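Local coordinates for protein 1-pyrroline-5-carboxylate dehydrogenase (Thermus thermophilus, PDB 1UZB) that probably oxidises 1-pyrroline-5-carboxylate, by way of its open-chain semialdehyde, to glutamate as a member of the aldehyde dehydrogenase family, at residues A[380-385]-A[410-415]; A[333-338]-A[404-409]. All blocks are in the same frame, centred on the assembly; numbering follows the deposited sequence.

Contact 1 of 2, residues A[380-385]-A[410-415]; sequences KNEGQL and KARIAQ
Glu382 reaches toward 410-415 with CG beside its own backbone N (chi1 -62°) and the chain then extended (chi2 -170°), a course that carries the carboxylate past the methyl of Ala411 to two successive backbone N-H groups. The N of Ile413 donates to OE1 of Glu382 at 3.0 Å, nearly straight and on the syn lone pair. The N of Arg412 gives the shorter bond, 2.8 Å to OE2 of Glu382, again from the syn side but 27° out of the carboxylate plane. With each oxygen tied to its own N-H, rotation of the carboxylate is restrained. Carbon packs about the same group: CB of Ala411 lies 3.6 Å from OE1 of Glu382, and CG1 of Ile413 comes to 3.4 Å from that oxygen. On the other oxygen, CG of Arg412 sits 3.4 Å from OE2 of Glu382, yet the guanidinium leads away, its plane perpendicular to the carboxylate, and NE pairs with Glu416. An alanine in place of Glu382 has no carboxylate, so the N-H groups of Arg412 and Ile413 would probably be left without these acceptors and the turn freer to shift. That turn is closed by the N of Ala414 bonding the O of Ala411 at 2.9 Å, and the N of Gln415 bonding the O of Arg412. The carboxylate thus accepts successive main-chain N-H groups at the turn just before the EEIFGPV element of the aldehyde dehydrogenase fold, whose second glutamate in relatives binds the nicotinamide ribose.

Contact 2 of 2, residues A[333-338]-A[404-409]; sequences GAYEPV and FTEVPP
Tyr335 presents the hydroxyl edge of its ring to Thr405, whose OG1 lies in the ring plane, while the carboxylate of Glu406 approaches obliquely, its plane turned 57° from the ring. The hydroxyl OH of Tyr335 and OG1 of Thr405 are 2.6 Å apart, a short hydrogen bond in which either may donate. With CG anti to the backbone N (chi1 -175°), the ring of Tyr335 is directed toward 404-409, and Thr405 likewise holds OG1 opposite its N. CG2 of Thr405 also comes within 3.6 Å of OH of Tyr335. Glu406 bends at its second torsion, bringing OE2 to 3.4 Å from OH of Tyr335. A water also links OH of Tyr335, at 2.7 Å, with OE2 of Glu406, to which it donates at a rather short 2.5 Å. The phenol oxygen is thus held by the threonine and the water, and OE2 of Glu406 also makes a salt bridge with Arg427, against which the tyrosine packs. The contact ties helix 332-346 to the end of strand 402-405, where this strand lies between 384-387 and 422-428; elsewhere on the helix, Ala334, Pro337 and Val338 meet Phe303 of helix 303-315.

Contacts 1 and 2 lie near one edge of a mixed sheet, their centres about 13 Å apart and their segments alternating along the chain. Strands 384-387 and 402-405 run antiparallel, and a probable hydrogen bond from N of Thr405 to O of Gln384, 2.8 Å, joins them directly. Segment 404-409 runs straight into 410-415; across that junction NE2 of Gln415 probably bonds O of Pro409 at 2.9 Å, and CD of Pro408 packs on O of Glu382 at 3.2 Å. Phe404 and Val407 touch Ile413. Contact 2 joins the strand next to the edge to helix 332-346, while contact 1 holds the turn leading toward the probable cofactor-binding element.

Contact 1 of 2, residues A[380-385]-A[410-415]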
ATOM      1  N   LYS A 380      -0.575 -33.794 -48.701  1.00  9.57           N
ATOM      2  CA  LYS A 380      -1.319 -34.858 -49.371  1.00 11.29           C
ATOM      3  C   LYS A 380      -0.621 -36.209 -49.271  1.00 11.70           C
ATOM      4  O   LYS A 380      -1.263 -37.254 -49.374  1.00 14.08           O
ATOM      5  CB  LYS A 380      -1.546 -34.505 -50.843  1.00 11.39           C
ATOM      6  CG  LYS A 380      -2.568 -33.400 -51.063  1.00 13.52           C
ATOM      7  CD  LYS A 380      -2.692 -33.066 -52.540  1.00 15.22           C
ATOM      8  CE  LYS A 380      -3.754 -32.011 -52.795  1.00 17.81           C
ATOM      9  NZ  LYS A 380      -3.813 -31.657 -54.238  1.00 19.44           N
ATOM     10  N   ASN A 381       0.691 -36.189 -49.064  1.00 10.87           N
ATOM     11  CA  ASN A 381       1.462 -37.420 -48.950  1.00 10.99           C
ATOM     12  C   ASN A 381       1.817 -37.735 -47.501  1.00 11.49           C
ATOM     13  O   ASN A 381       2.578 -38.664 -47.228  1.00 11.72           O
ATOM     14  CB  ASN A 381       2.737 -37.312 -49.791  1.00 12.43           C
ATOM     15  CG  ASN A 381       2.448 -37.241 -51.281  1.00 13.86           C
ATOM     16  OD1 ASN A 381       3.138 -36.546 -52.025  1.00 18.07           O
ATOM     17  ND2 ASN A 381       1.431 -37.970 -51.721  1.00 15.92           N
ATOM     18  N   GLU A 382       1.264 -36.960 -46.570  1.00  9.94           N
ATOM     19  CA  GLU A 382       1.525 -37.174 -45.149  1.00 10.93           C
ATOM     20  C   GLU A 382       0.245 -37.518 -44.392  1.00 10.60           C
ATOM     21  O   GLU A 382       0.238 -38.402 -43.536  1.00 12.11           O
ATOM     22  CB  GLU A 382       2.173 -35.931 -44.530  1.00  9.57           C
ATOM     23  CG  GLU A 382       3.522 -35.569 -45.126  1.00 11.11           C
ATOM     24  CD  GLU A 382       4.234 -34.487 -44.340  1.00 10.39           C
ATOM     25  OE1 GLU A 382       3.584 -33.476 -43.994  1.00 10.96           O
ATOM     26  OE2 GLU A 382       5.444 -34.645 -44.070  1.00 12.34           O
ATOM     27  N   GLY A 383      -0.837 -36.814 -44.708  1.00 10.48           N
ATOM     28  CA  GLY A 383      -2.103 -37.071 -44.049  1.00 10.88           C
ATOM     29  C   GLY A 383      -3.219 -37.266 -45.057  1.00 10.89           C
ATOM     30  O   GLY A 383      -2.955 -37.482 -46.239  1.00 13.83           O
ATOM     31  N   GLN A 384      -4.465 -37.189 -44.597  1.00  9.13           N
ATOM     32  CA  GLN A 384      -5.614 -37.361 -45.479  1.00 10.23           C
ATOM     33  C   GLN A 384      -6.350 -36.041 -45.686  1.00  9.79           C
ATOM     34  O   GLN A 384      -6.894 -35.471 -44.739  1.00  8.88           O
ATOM     35  CB  GLN A 384      -6.590 -38.387 -44.895  1.00 12.22           C
ATOM     36  CG  GLN A 384      -7.793 -38.660 -45.792  1.00 14.43           C
ATOM     37  CD  GLN A 384      -8.929 -39.362 -45.072  1.00 17.45           C
ATOM     38  OE1 GLN A 384      -9.921 -39.754 -45.688  1.00 20.20           O
ATOM     39  NE2 GLN A 384      -8.796 -39.515 -43.761  1.00 19.23           N
ATOM     40  N   LEU A 385      -6.367 -35.555 -46.923  1.00  8.93           N
ATOM     41  CA  LEU A 385      -7.058 -34.311 -47.237  1.00 10.02           C
ATOM     42  C   LEU A 385      -8.559 -34.564 -47.164  1.00 10.73           C
ATOM     43  O   LEU A 385      -9.077 -35.439 -47.858  1.00 10.87           O
ATOM     44  CB  LEU A 385      -6.682 -33.837 -48.645  1.00  9.64           C
ATOM     45  CG  LEU A 385      -7.321 -32.527 -49.114  1.00  9.28           C
ATOM     46  CD1 LEU A 385      -6.827 -31.376 -48.247  1.00 10.16           C
ATOM     47  CD2 LEU A 385      -6.970 -32.286 -50.577  1.00 11.85           C
ATOM     48  N   LYS A 410       4.748 -36.115 -36.310  1.00  9.25           N
ATOM     49  CA  LYS A 410       6.031 -35.644 -36.821  1.00 10.88           C
ATOM     50  C   LYS A 410       6.056 -35.314 -38.311  1.00  9.92           C
ATOM     51  O   LYS A 410       7.120 -35.059 -38.879  1.00 10.18           O
ATOM     52  CB  LYS A 410       7.125 -36.660 -36.479  1.00 13.64           C
ATOM     53  CG  LYS A 410       7.340 -36.825 -34.976  1.00 17.41           C
ATOM     54  CD  LYS A 410       8.489 -37.770 -34.666  1.00 20.64           C
ATOM     55  CE  LYS A 410       8.657 -37.956 -33.165  1.00 22.92           C
ATOM     56  NZ  LYS A 410       8.962 -36.677 -32.464  1.00 24.17           N
ATOM     57  N   ALA A 411       4.890 -35.309 -38.946  1.00  7.98           N
ATOM     58  CA  ALA A 411       4.800 -34.972 -40.365  1.00  8.66           C
ATOM     59  C   ALA A 411       5.196 -33.509 -40.534  1.00  7.85           C
ATOM     60  O   ALA A 411       5.035 -32.709 -39.610  1.00  8.57           O
ATOM     61  CB  ALA A 411       3.386 -35.181 -40.865  1.00  9.17           C
ATOM     62  N   ARG A 412       5.708 -33.147 -41.704  1.00  7.37           N
ATOM     63  CA  ARG A 412       6.102 -31.765 -41.929  1.00  6.65           C
ATOM     64  C   ARG A 412       4.944 -30.792 -41.697  1.00  6.56           C
ATOM     65  O   ARG A 412       5.143 -29.723 -41.118  1.00  6.69           O
ATOM     66  CB  ARG A 412       6.659 -31.591 -43.343  1.00  6.61           C
ATOM     67  CG  ARG A 412       7.930 -32.386 -43.599  1.00  8.35           C
ATOM     68  CD  ARG A 412       8.531 -32.022 -44.942  1.00  7.85           C
ATOM     69  NE  ARG A 412       8.911 -30.612 -44.993  1.00  9.09           N
ATOM     70  CZ  ARG A 412       9.253 -29.967 -46.105  1.00  9.30           C
ATOM     71  NH1 ARG A 412       9.581 -28.684 -46.055  1.00 10.62           N
ATOM     72  NH2 ARG A 412       9.264 -30.606 -47.269  1.00 11.62           N
ATOM     73  N   ILE A 413       3.736 -31.150 -42.134  1.00  6.71           N
ATOM     74  CA  ILE A 413       2.605 -30.248 -41.939  1.00  7.77           C
ATOM     75  C   ILE A 413       2.155 -30.166 -40.482  1.00  7.48           C
ATOM     76  O   ILE A 413       1.303 -29.347 -40.140  1.00  7.70           O
ATOM     77  CB  ILE A 413       1.384 -30.621 -42.821  1.00  6.55           C
ATOM     78  CG1 ILE A 413       0.903 -32.039 -42.520  1.00  7.63           C
ATOM     79  CG2 ILE A 413       1.744 -30.449 -44.290  1.00  7.41           C
ATOM     80  CD1 ILE A 413      -0.473 -32.338 -43.091  1.00  9.64           C
ATOM     81  N   ALA A 414       2.726 -31.007 -39.624  1.00  7.10           N
ATOM     82  CA  ALA A 414       2.386 -30.984 -38.201  1.00  7.09           C
ATOM     83  C   ALA A 414       3.531 -30.383 -37.383  1.00  6.37           C
ATOM     84  O   ALA A 414       3.442 -30.274 -36.159  1.00  8.01           O
ATOM     85  CB  ALA A 414       2.083 -32.395 -37.705  1.00  7.18           C
ATOM     86  N   GLN A 415       4.595 -29.971 -38.064  1.00  7.07           N
ATOM     87  CA  GLN A 415       5.767 -29.408 -37.400  1.00  7.99           C
ATOM     88  C   GLN A 415       6.196 -28.039 -37.917  1.00  6.98           C
ATOM     89  O   GLN A 415       6.712 -27.218 -37.157  1.00  9.38           O
ATOM     90  CB  GLN A 415       6.955 -30.360 -37.559  1.00  8.04           C
ATOM     91  CG  GLN A 415       6.814 -31.680 -36.835  1.00  8.30           C
ATOM     92  CD  GLN A 415       6.946 -31.527 -35.334  1.00  7.10           C
ATOM     93  OE1 GLN A 415       7.845 -30.846 -34.847  1.00  9.12           O
ATOM     94  NE2 GLN A 415       6.058 -32.174 -34.592  1.00  7.62           N
TER

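Contact 2 of 2, residues A[333-338]-A[404-409]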
ATOM      1  N   GLY A 333     -12.296 -40.109 -27.978  1.00  9.39           N
ATOM      2  CA  GLY A 333     -13.715 -39.831 -27.807  1.00  9.21           C
ATOM      3  C   GLY A 333     -14.216 -38.540 -28.439  1.00  9.82           C
ATOM      4  O   GLY A 333     -15.410 -38.391 -28.704  1.00 11.62           O
ATOM      5  N   ALA A 334     -13.311 -37.601 -28.686  1.00  8.61           N
ATOM      6  CA  ALA A 334     -13.688 -36.321 -29.278  1.00  8.02           C
ATOM      7  C   ALA A 334     -13.463 -36.252 -30.785  1.00  7.67           C
ATOM      8  O   ALA A 334     -13.987 -35.359 -31.451  1.00  8.42           O
ATOM      9  CB  ALA A 334     -12.913 -35.199 -28.598  1.00  7.97           C
ATOM     10  N   TYR A 335     -12.704 -37.201 -31.324  1.00  7.79           N
ATOM     11  CA  TYR A 335     -12.372 -37.193 -32.745  1.00  8.14           C
ATOM     12  C   TYR A 335     -13.522 -37.019 -33.731  1.00  8.99           C
ATOM     13  O   TYR A 335     -13.593 -36.013 -34.435  1.00  9.40           O
ATOM     14  CB  TYR A 335     -11.589 -38.452 -33.118  1.00  9.04           C
ATOM     15  CG  TYR A 335     -11.119 -38.444 -34.555  1.00  9.98           C
ATOM     16  CD1 TYR A 335     -10.093 -37.595 -34.973  1.00 10.06           C
ATOM     17  CD2 TYR A 335     -11.732 -39.255 -35.509  1.00  9.40           C
ATOM     18  CE1 TYR A 335      -9.688 -37.554 -36.307  1.00  9.18           C
ATOM     19  CE2 TYR A 335     -11.338 -39.221 -36.841  1.00 10.39           C
ATOM     20  CZ  TYR A 335     -10.318 -38.371 -37.233  1.00  9.40           C
ATOM     21  OH  TYR A 335      -9.939 -38.335 -38.554  1.00  9.83           O
ATOM     22  N   GLU A 336     -14.415 -37.999 -33.799  1.00 10.27           N
ATOM     23  CA  GLU A 336     -15.528 -37.925 -34.737  1.00 11.13           C
ATOM     24  C   GLU A 336     -16.456 -36.735 -34.486  1.00 10.29           C
ATOM     25  O   GLU A 336     -16.743 -35.962 -35.400  1.00  9.70           O
ATOM     26  CB  GLU A 336     -16.325 -39.234 -34.713  1.00 13.22           C
ATOM     27  CG  GLU A 336     -17.362 -39.374 -35.818  1.00 18.96           C
ATOM     28  CD  GLU A 336     -18.541 -38.436 -35.653  1.00 21.00           C
ATOM     29  OE1 GLU A 336     -19.185 -38.471 -34.582  1.00 23.81           O
ATOM     30  OE2 GLU A 336     -18.828 -37.666 -36.595  1.00 25.57           O
ATOM     31  N   PRO A 337     -16.931 -36.564 -33.243  1.00 10.92           N
ATOM     32  CA  PRO A 337     -17.828 -35.436 -32.963  1.00 10.59           C
ATOM     33  C   PRO A 337     -17.270 -34.055 -33.303  1.00 10.18           C
ATOM     34  O   PRO A 337     -17.960 -33.229 -33.903  1.00  9.62           O
ATOM     35  CB  PRO A 337     -18.118 -35.592 -31.465  1.00 12.20           C
ATOM     36  CG  PRO A 337     -17.964 -37.050 -31.235  0.50 11.06           C
ATOM     37  CD  PRO A 337     -16.723 -37.359 -32.022  1.00 11.57           C
ATOM     38  N   VAL A 338     -16.024 -33.802 -32.925  1.00  8.46           N
ATOM     39  CA  VAL A 338     -15.430 -32.503 -33.187  1.00  8.33           C
ATOM     40  C   VAL A 338     -15.048 -32.307 -34.649  1.00  7.95           C
ATOM     41  O   VAL A 338     -15.309 -31.251 -35.221  1.00  8.53           O
ATOM     42  CB  VAL A 338     -14.194 -32.264 -32.291  1.00  7.72           C
ATOM     43  CG1 VAL A 338     -13.573 -30.909 -32.603  1.00  9.03           C
ATOM     44  CG2 VAL A 338     -14.610 -32.318 -30.827  1.00  8.96           C
ATOM     45  N   PHE A 404      -6.541 -31.425 -43.107  1.00  6.37           N
ATOM     46  CA  PHE A 404      -5.921 -32.734 -43.282  1.00  5.97           C
ATOM     47  C   PHE A 404      -6.193 -33.463 -41.977  1.00  7.44           C
ATOM     48  O   PHE A 404      -6.134 -32.855 -40.904  1.00  7.33           O
ATOM     49  CB  PHE A 404      -4.403 -32.643 -43.456  1.00  6.44           C
ATOM     50  CG  PHE A 404      -3.958 -32.132 -44.797  1.00  7.30           C
ATOM     51  CD1 PHE A 404      -3.654 -30.789 -44.982  1.00  9.09           C
ATOM     52  CD2 PHE A 404      -3.815 -33.006 -45.873  1.00  7.03           C
ATOM     53  CE1 PHE A 404      -3.210 -30.316 -46.216  1.00  7.87           C
ATOM     54  CE2 PHE A 404      -3.373 -32.545 -47.115  1.00  8.78           C
ATOM     55  CZ  PHE A 404      -3.069 -31.199 -47.286  1.00  8.84           C
ATOM     56  N   THR A 405      -6.503 -34.752 -42.045  1.00  6.68           N
ATOM     57  CA  THR A 405      -6.730 -35.498 -40.818  1.00  7.70           C
ATOM     58  C   THR A 405      -5.846 -36.743 -40.758  1.00  7.69           C
ATOM     59  O   THR A 405      -5.155 -37.070 -41.728  1.00  7.79           O
ATOM     60  CB  THR A 405      -8.221 -35.867 -40.638  1.00  8.78           C
ATOM     61  OG1 THR A 405      -8.428 -36.318 -39.296  1.00  9.09           O
ATOM     62  CG2 THR A 405      -8.647 -36.947 -41.619  1.00 10.06           C
ATOM     63  N   GLU A 406      -5.866 -37.422 -39.613  1.00  7.34           N
ATOM     64  CA  GLU A 406      -5.031 -38.604 -39.379  1.00  8.28           C
ATOM     65  C   GLU A 406      -3.576 -38.234 -39.687  1.00  8.51           C
ATOM     66  O   GLU A 406      -2.807 -39.034 -40.223  1.00  9.92           O
ATOM     67  CB  GLU A 406      -5.476 -39.783 -40.256  1.00 10.69           C
ATOM     68  CG  GLU A 406      -6.883 -40.330 -39.961  1.00 11.76           C
ATOM     69  CD  GLU A 406      -7.013 -41.033 -38.612  1.00 14.71           C
ATOM     70  OE1 GLU A 406      -5.982 -41.377 -37.997  1.00 15.28           O
ATOM     71  OE2 GLU A 406      -8.162 -41.259 -38.171  1.00 16.70           O
ATOM     72  N   VAL A 407      -3.203 -37.012 -39.328  1.00  7.33           N
ATOM     73  CA  VAL A 407      -1.853 -36.527 -39.574  1.00  7.39           C
ATOM     74  C   VAL A 407      -0.857 -37.019 -38.528  1.00  7.83           C
ATOM     75  O   VAL A 407      -1.102 -36.910 -37.326  1.00  8.28           O
ATOM     76  CB  VAL A 407      -1.814 -34.983 -39.586  1.00  7.02           C
ATOM     77  CG1 VAL A 407      -0.407 -34.503 -39.896  1.00  8.12           C
ATOM     78  CG2 VAL A 407      -2.801 -34.441 -40.607  1.00  8.29           C
ATOM     79  N   PRO A 408       0.274 -37.591 -38.973  1.00  8.45           N
ATOM     80  CA  PRO A 408       1.276 -38.073 -38.015  1.00  7.39           C
ATOM     81  C   PRO A 408       1.861 -36.869 -37.280  1.00  8.48           C
ATOM     82  O   PRO A 408       2.156 -35.846 -37.898  1.00  8.49           O
ATOM     83  CB  PRO A 408       2.309 -38.755 -38.908  1.00  9.42           C
ATOM     84  CG  PRO A 408       1.485 -39.247 -40.055  1.00  9.12           C
ATOM     85  CD  PRO A 408       0.580 -38.066 -40.333  1.00  9.26           C
ATOM     86  N   PRO A 409       2.046 -36.978 -35.956  1.00  7.73           N
ATOM     87  CA  PRO A 409       2.600 -35.865 -35.176  1.00  8.56           C
ATOM     88  C   PRO A 409       3.910 -35.280 -35.703  1.00  8.87           C
ATOM     89  O   PRO A 409       4.156 -34.086 -35.561  1.00  9.04           O
ATOM     90  CB  PRO A 409       2.757 -36.465 -33.782  1.00 10.64           C
ATOM     91  CG  PRO A 409       1.630 -37.447 -33.712  1.00 11.33           C
ATOM     92  CD  PRO A 409       1.692 -38.107 -35.076  1.00  8.56           C
TER
HETATM   93  O   HOH W   1     -10.150 -40.781 -39.653  1.00 16.91           O